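Local coordinates for protein AvrRpt2 (Erwinia amylovora, PDB 6HQZ) that is a type III effector of the fire blight pathogen and probably works as a papain-like cysteine protease of the C70 family in host plant cells, at residues Phe95-Pro100 with Phe121-Arg126. Numbering follows the deposited sequence.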
loop_
_atom_site.group_PDB
_atom_site.type_symbol
_atom_site.label_atom_id
_atom_site.label_comp_id
_atom_site.label_asym_id
_atom_site.label_seq_id
_atom_site.Cartn_x
_atom_site.Cartn_y
_atom_site.Cartn_z
ATOM N N PHE A 95 9.786 -4.539 13.643
ATOM C CA PHE A 95 10.538 -3.336 14.006
ATOM C C PHE A 95 11.083 -3.405 15.422
ATOM O O PHE A 95 10.459 -3.903 16.390
ATOM C CB PHE A 95 9.709 -2.046 13.806
ATOM C CG PHE A 95 8.563 -1.873 14.731
ATOM C CD1 PHE A 95 7.361 -2.469 14.429
ATOM C CD2 PHE A 95 8.627 -1.057 15.831
ATOM C CE1 PHE A 95 6.249 -2.280 15.217
ATOM C CE2 PHE A 95 7.505 -0.832 16.613
ATOM C CZ PHE A 95 6.329 -1.465 16.325
ATOM N N GLY A 96 12.282 -2.832 15.518
ATOM C CA GLY A 96 13.001 -2.647 16.772
ATOM C C GLY A 96 12.717 -1.286 17.302
ATOM O O GLY A 96 12.797 -0.323 16.550
ATOM N N TRP A 97 12.438 -1.179 18.608
ATOM C CA TRP A 97 12.137 0.121 19.219
ATOM C C TRP A 97 12.468 0.169 20.662
ATOM O O TRP A 97 12.592 -0.852 21.317
ATOM C CB TRP A 97 10.670 0.502 19.019
ATOM C CG TRP A 97 9.683 -0.392 19.679
ATOM C CD1 TRP A 97 9.317 -1.664 19.316
ATOM C CD2 TRP A 97 8.841 -0.044 20.809
ATOM N NE1 TRP A 97 8.316 -2.109 20.143
ATOM C CE2 TRP A 97 7.969 -1.126 21.018
ATOM C CE3 TRP A 97 8.691 1.100 21.583
ATOM C CZ2 TRP A 97 7.038 -1.127 22.010
ATOM C CZ3 TRP A 97 7.703 1.125 22.567
ATOM C CH2 TRP A 97 6.911 0.002 22.789
ATOM N N GLN A 98 12.676 1.372 21.169
ATOM C CA GLN A 98 13.135 1.537 22.507
ATOM C C GLN A 98 11.998 2.053 23.400
ATOM O O GLN A 98 11.382 3.083 23.094
ATOM C CB GLN A 98 14.371 2.446 22.571
ATOM C CG GLN A 98 15.028 2.498 23.939
ATOM C CD GLN A 98 16.263 3.387 24.003
ATOM O OE1 GLN A 98 16.376 4.339 23.257
ATOM N NE2 GLN A 98 17.194 3.042 24.879
ATOM N N THR A 99 11.807 1.418 24.546
ATOM C CA THR A 99 10.707 1.812 25.376
ATOM C C THR A 99 11.098 2.965 26.268
ATOM O O THR A 99 12.295 3.225 26.513
ATOM C CB THR A 99 10.161 0.636 26.227
ATOM O OG1 THR A 99 11.194 0.119 27.074
ATOM C CG2 THR A 99 9.624 -0.444 25.358
ATOM N N PRO A 100 10.082 3.641 26.815
ATOM C CA PRO A 100 10.389 4.627 27.776
ATOM C C PRO A 100 11.282 4.142 28.902
ATOM O O PRO A 100 12.192 4.818 29.274
ATOM C CB PRO A 100 8.995 4.956 28.371
ATOM C CG PRO A 100 8.097 4.849 27.187
ATOM C CD PRO A 100 8.651 3.674 26.433
ATOM N N PHE A 121 -0.021 -2.882 15.873
ATOM C CA PHE A 121 1.075 -3.829 15.957
ATOM C C PHE A 121 0.786 -4.924 16.945
ATOM O O PHE A 121 0.033 -4.742 17.927
ATOM C CB PHE A 121 2.391 -3.116 16.323
ATOM C CG PHE A 121 2.423 -2.532 17.694
ATOM C CD1 PHE A 121 1.789 -1.306 17.984
ATOM C CD2 PHE A 121 3.093 -3.194 18.725
ATOM C CE1 PHE A 121 1.853 -0.765 19.275
ATOM C CE2 PHE A 121 3.173 -2.642 20.023
ATOM C CZ PHE A 121 2.529 -1.461 20.324
ATOM N N HIS A 122 1.378 -6.079 16.654
ATOM C CA HIS A 122 1.386 -7.236 17.521
ATOM C C HIS A 122 2.646 -7.103 18.397
ATOM O O HIS A 122 3.742 -7.062 17.876
ATOM C CB HIS A 122 1.558 -8.547 16.754
ATOM C CG HIS A 122 0.319 -9.005 16.045
ATOM N ND1 HIS A 122 -0.930 -8.492 16.332
ATOM C CD2 HIS A 122 0.139 -9.946 15.097
ATOM C CE1 HIS A 122 -1.824 -9.076 15.549
ATOM N NE2 HIS A 122 -1.209 -10.001 14.828
ATOM N N ASP A 123 2.456 -7.162 19.704
ATOM C CA ASP A 123 3.556 -7.079 20.685
ATOM C C ASP A 123 3.676 -8.450 21.352
ATOM O O ASP A 123 2.778 -8.896 22.068
ATOM C CB ASP A 123 3.242 -6.013 21.703
ATOM C CG ASP A 123 4.416 -5.738 22.664
ATOM O OD1 ASP A 123 4.994 -6.672 23.217
ATOM O OD2 ASP A 123 4.684 -4.589 22.933
ATOM N N PRO A 124 4.780 -9.155 21.107
ATOM C CA PRO A 124 4.930 -10.465 21.623
ATOM C C PRO A 124 4.837 -10.565 23.160
ATOM O O PRO A 124 4.696 -11.686 23.713
ATOM C CB PRO A 124 6.343 -10.877 21.166
ATOM C CG PRO A 124 6.753 -9.930 20.126
ATOM C CD PRO A 124 5.870 -8.730 20.239
ATOM N N GLN A 125 4.948 -9.434 23.866
ATOM C CA GLN A 125 4.826 -9.480 25.294
ATOM C C GLN A 125 3.627 -8.789 25.855
ATOM O O GLN A 125 3.374 -8.946 27.006
ATOM C CB GLN A 125 6.111 -8.964 25.952
ATOM C CG GLN A 125 6.197 -9.218 27.420
ATOM C CD GLN A 125 5.691 -10.588 27.927
ATOM O OE1 GLN A 125 6.227 -11.627 27.537
ATOM N NE2 GLN A 125 4.722 -10.586 28.879
ATOM N N ARG A 126 2.900 -8.041 25.057
ATOM C CA ARG A 126 1.751 -7.347 25.489
ATOM C C ARG A 126 0.464 -7.733 24.825
ATOM O O ARG A 126 -0.584 -7.609 25.470
ATOM C CB ARG A 126 1.973 -5.859 25.333
ATOM C CG ARG A 126 2.985 -5.376 26.315
ATOM C CD ARG A 126 2.292 -5.240 27.640
ATOM N NE ARG A 126 3.023 -4.299 28.434
ATOM C CZ ARG A 126 4.150 -4.604 29.021
ATOM N NH1 ARG A 126 4.617 -5.858 28.976
ATOM N NH2 ARG A 126 4.743 -3.671 29.717
#
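Both phenylalanines that meet here, Phe95 and Phe121, hold CG between the backbone N and the carbonyl carbon; in Phe95 this torsion (chi1 68°) carries the ring across toward the other strand, while in Phe121 (67°) it turns the ring along its own strand toward Asp123 and leaves CB facing Phe95. The side chains thus cross at about a right angle: Phe95 offers its rim, with CE1 4.1 Å from CB of Phe121, while its CZ lies oblique to the Phe121 ring. Further along, Trp97 brings the benzo edge of its indole to the carboxylate of Asp123, and CZ2 comes within 4.3 Å of OD2, which lies near the indole plane. The same OD2 sits at the edge of the Phe121 ring, in its plane. Within the antiparallel sheet of this papain-like protease, strand 104-113 runs between strands 93-98 and 118-123, which accounts for the 9.7 Å between the CA atoms of Phe95 and Phe121 and for the lack of backbone pairing; no side-chain hydrogen bond crosses either. Ser107 of that middle strand touches both phenylalanines, and its OG is hydrogen-bonded to Trp97 NE1; Phe137 of helix 134-140 packs edge-to-face with Phe95. At the end of its strand, Asp123 forms an Asx turn: OD1 accepts from Gln125 N at 2.8 Å through its anti lone pair, with a weak second bond from Arg126 N. Thr99 CG2 rests 3.6 Å above one face of the Trp97 ring, toward its rim.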